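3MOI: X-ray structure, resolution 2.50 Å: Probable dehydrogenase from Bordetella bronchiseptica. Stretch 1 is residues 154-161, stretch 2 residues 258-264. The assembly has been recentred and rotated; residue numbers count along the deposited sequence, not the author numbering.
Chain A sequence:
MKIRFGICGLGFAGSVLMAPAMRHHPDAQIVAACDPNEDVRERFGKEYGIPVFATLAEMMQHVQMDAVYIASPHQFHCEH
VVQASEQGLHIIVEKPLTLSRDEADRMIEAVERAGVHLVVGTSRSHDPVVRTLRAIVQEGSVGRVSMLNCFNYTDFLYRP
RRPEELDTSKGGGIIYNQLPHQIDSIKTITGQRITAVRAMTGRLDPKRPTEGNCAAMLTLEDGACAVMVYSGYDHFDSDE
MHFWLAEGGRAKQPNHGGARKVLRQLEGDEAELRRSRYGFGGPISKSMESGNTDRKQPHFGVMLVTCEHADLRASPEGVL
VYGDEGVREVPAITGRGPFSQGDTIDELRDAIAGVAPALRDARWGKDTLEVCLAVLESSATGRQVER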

# COMPACT_ATOMS: atom_id res chain seq x y z
N THR A 154 -2.95 5.08 11.67
CA THR A 154 -3.97 5.26 12.73
C THR A 154 -3.31 5.72 14.00
O THR A 154 -2.07 5.80 14.03
CB THR A 154 -4.53 3.91 12.94
OG1 THR A 154 -5.68 3.76 12.13
CG2 THR A 154 -4.79 3.59 14.30
N ASP A 155 -4.11 6.04 15.04
CA ASP A 155 -3.55 6.40 16.34
C ASP A 155 -3.87 5.41 17.45
O ASP A 155 -3.78 5.75 18.66
CB ASP A 155 -3.99 7.79 16.75
CG ASP A 155 -5.48 7.87 17.08
OD1 ASP A 155 -5.94 9.05 17.34
OD2 ASP A 155 -6.15 6.78 17.05
N PHE A 156 -4.15 4.18 17.04
CA PHE A 156 -4.69 3.14 17.87
C PHE A 156 -3.82 2.91 19.10
O PHE A 156 -4.30 2.85 20.23
CB PHE A 156 -4.81 1.84 17.04
CG PHE A 156 -5.10 0.62 17.85
CD1 PHE A 156 -6.41 0.18 18.05
CD2 PHE A 156 -4.08 -0.13 18.36
CE1 PHE A 156 -6.70 -0.96 18.80
CE2 PHE A 156 -4.35 -1.30 19.10
CZ PHE A 156 -5.67 -1.69 19.33
N LEU A 157 -2.53 2.78 18.90
CA LEU A 157 -1.73 2.41 20.05
C LEU A 157 -1.78 3.51 21.13
O LEU A 157 -1.54 3.22 22.29
CB LEU A 157 -0.27 2.13 19.65
CG LEU A 157 0.49 1.36 20.75
CD1 LEU A 157 -0.04 -0.04 20.83
CD2 LEU A 157 2.03 1.37 20.54
N TYR A 158 -2.08 4.76 20.77
CA TYR A 158 -2.05 5.82 21.75
C TYR A 158 -3.44 6.28 22.21
O TYR A 158 -3.56 7.32 22.81
CB TYR A 158 -1.19 6.98 21.25
CG TYR A 158 0.26 6.53 21.12
CD1 TYR A 158 1.14 6.59 22.20
CD2 TYR A 158 0.72 5.95 19.96
CE1 TYR A 158 2.46 6.13 22.09
CE2 TYR A 158 2.02 5.50 19.85
CZ TYR A 158 2.88 5.59 20.92
OH TYR A 158 4.16 5.14 20.76
N ARG A 159 -4.49 5.50 21.94
CA ARG A 159 -5.77 5.72 22.58
C ARG A 159 -5.65 5.18 24.00
O ARG A 159 -4.75 4.41 24.30
CB ARG A 159 -6.88 4.98 21.82
CG ARG A 159 -6.87 5.28 20.34
CD ARG A 159 -8.10 4.81 19.64
NE ARG A 159 -7.90 4.93 18.20
CZ ARG A 159 -8.39 4.12 17.26
NH1 ARG A 159 -9.16 3.08 17.57
NH2 ARG A 159 -8.08 4.35 15.99
N PRO A 160 -6.51 5.62 24.90
CA PRO A 160 -6.40 5.20 26.30
C PRO A 160 -6.67 3.72 26.54
O PRO A 160 -7.72 3.24 26.19
CB PRO A 160 -7.47 6.06 26.99
CG PRO A 160 -7.54 7.28 26.17
CD PRO A 160 -7.33 6.83 24.76
N ARG A 161 -5.73 3.03 27.20
CA ARG A 161 -5.77 1.58 27.35
C ARG A 161 -5.52 1.10 28.76
O ARG A 161 -4.77 1.71 29.53
CB ARG A 161 -4.69 0.95 26.48
CG ARG A 161 -4.75 1.31 25.02
CD ARG A 161 -5.71 0.45 24.23
NE ARG A 161 -5.81 0.96 22.86
CZ ARG A 161 -6.85 0.81 22.05
NH1 ARG A 161 -7.96 0.15 22.42
NH2 ARG A 161 -6.79 1.34 20.84
N GLY A 258 -2.46 14.38 18.41
CA GLY A 258 -3.64 13.89 19.15
C GLY A 258 -3.52 13.00 20.37
O GLY A 258 -3.43 13.50 21.48
N ALA A 259 -3.55 11.70 20.14
CA ALA A 259 -3.76 10.75 21.20
C ALA A 259 -2.54 10.65 22.08
O ALA A 259 -2.66 10.36 23.26
CB ALA A 259 -4.14 9.35 20.61
N ARG A 260 -1.37 10.85 21.50
CA ARG A 260 -0.12 10.87 22.24
C ARG A 260 0.01 12.14 23.15
O ARG A 260 0.52 12.04 24.27
CB ARG A 260 1.08 10.77 21.27
CG ARG A 260 2.43 10.73 21.99
CD ARG A 260 3.65 10.93 21.06
NE ARG A 260 3.97 9.71 20.31
CZ ARG A 260 3.44 9.38 19.13
NH1 ARG A 260 2.59 10.20 18.52
NH2 ARG A 260 3.81 8.22 18.54
N LYS A 261 -0.45 13.30 22.67
CA LYS A 261 -0.52 14.52 23.49
C LYS A 261 -1.39 14.25 24.71
O LYS A 261 -0.95 14.38 25.84
CB LYS A 261 -1.11 15.69 22.68
CG LYS A 261 -0.80 17.12 23.20
CD LYS A 261 -1.51 18.26 22.36
CE LYS A 261 -1.65 17.91 20.80
NZ LYS A 261 -0.35 17.72 19.99
N VAL A 262 -2.63 13.85 24.46
CA VAL A 262 -3.56 13.56 25.55
C VAL A 262 -2.89 12.68 26.62
O VAL A 262 -3.04 12.93 27.81
CB VAL A 262 -4.89 12.94 25.06
CG1 VAL A 262 -5.67 12.40 26.21
CG2 VAL A 262 -5.73 13.97 24.28
N LEU A 263 -2.11 11.68 26.23
CA LEU A 263 -1.54 10.77 27.22
C LEU A 263 -0.35 11.36 27.96
O LEU A 263 -0.17 11.08 29.14
CB LEU A 263 -1.13 9.44 26.59
CG LEU A 263 -2.16 8.33 26.31
CD1 LEU A 263 -3.56 8.81 25.78
CD2 LEU A 263 -1.47 7.35 25.31
N ARG A 264 0.46 12.18 27.30
CA ARG A 264 1.69 12.72 27.90
C ARG A 264 1.35 13.71 29.05
O ARG A 264 1.98 13.71 30.12
CB ARG A 264 2.53 13.38 26.80
CG ARG A 264 3.86 13.98 27.25
CD ARG A 264 4.73 14.53 26.06
NE ARG A 264 4.00 15.36 25.08
CZ ARG A 264 3.58 16.62 25.26
NH1 ARG A 264 3.76 17.27 26.41
NH2 ARG A 264 2.94 17.24 24.28

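Y158 dominates this contact, with 106 Å² of its surface covered by the helical stretch; L263 and A259 follow at 60 and 59 Å². No hydrogen bond crosses between the stretches, so the evidence for their association lies in packing and in one cation-pi interaction.

That interaction joins Y158 to R260. The R260 CZ atom lies 4.3 Å from the centroid of the Y158 ring and only 13° off the ring normal, which places the guanidinium squarely over one face. Contact is closest between Y158 CE2 and R260 NH2, at 3.5 Å. The CA-to-CB bond of R260 points sideways, and its chi3 near -78° (m), after two t torsions, helps bring the end of the chain nearer the ring. R260 NH2 and Y158 OH also hydrogen-bond elsewhere in the structure.

A259 is where the CA atoms of the two stretches come closest, with A259 CA 5.2 Å from Y158 CA. Its small side chain points toward the loop and packs against Y158, CB to CB at 3.8 Å. The Y158 O to A259 CB distance of 3.0 Å is tight for an oxygen-carbon contact, and Y158 O also lies 3.2 Å from A259 O; as both are acceptors, this proximity is not a hydrogen bond.

One turn along the helix, L263 lies at the edge of the Y158 ring, near its plane. Its CD2 is 3.3 Å from Y158 O and 4.1 Å from Y158 CB; its CD1 also lies 3.3 Å from Y158 O and meets P160 CG at 4.3 Å, so both methyls pack on Y158 and CD1 reaches P160 as well.

D155 adds a smaller contact, OD1 to A259 CB at 3.7 Å. Its other carboxylate oxygen, OD2, accepts a hydrogen bond from R159 NE at 2.8 Å and 166°, part of a salt bridge within the loop.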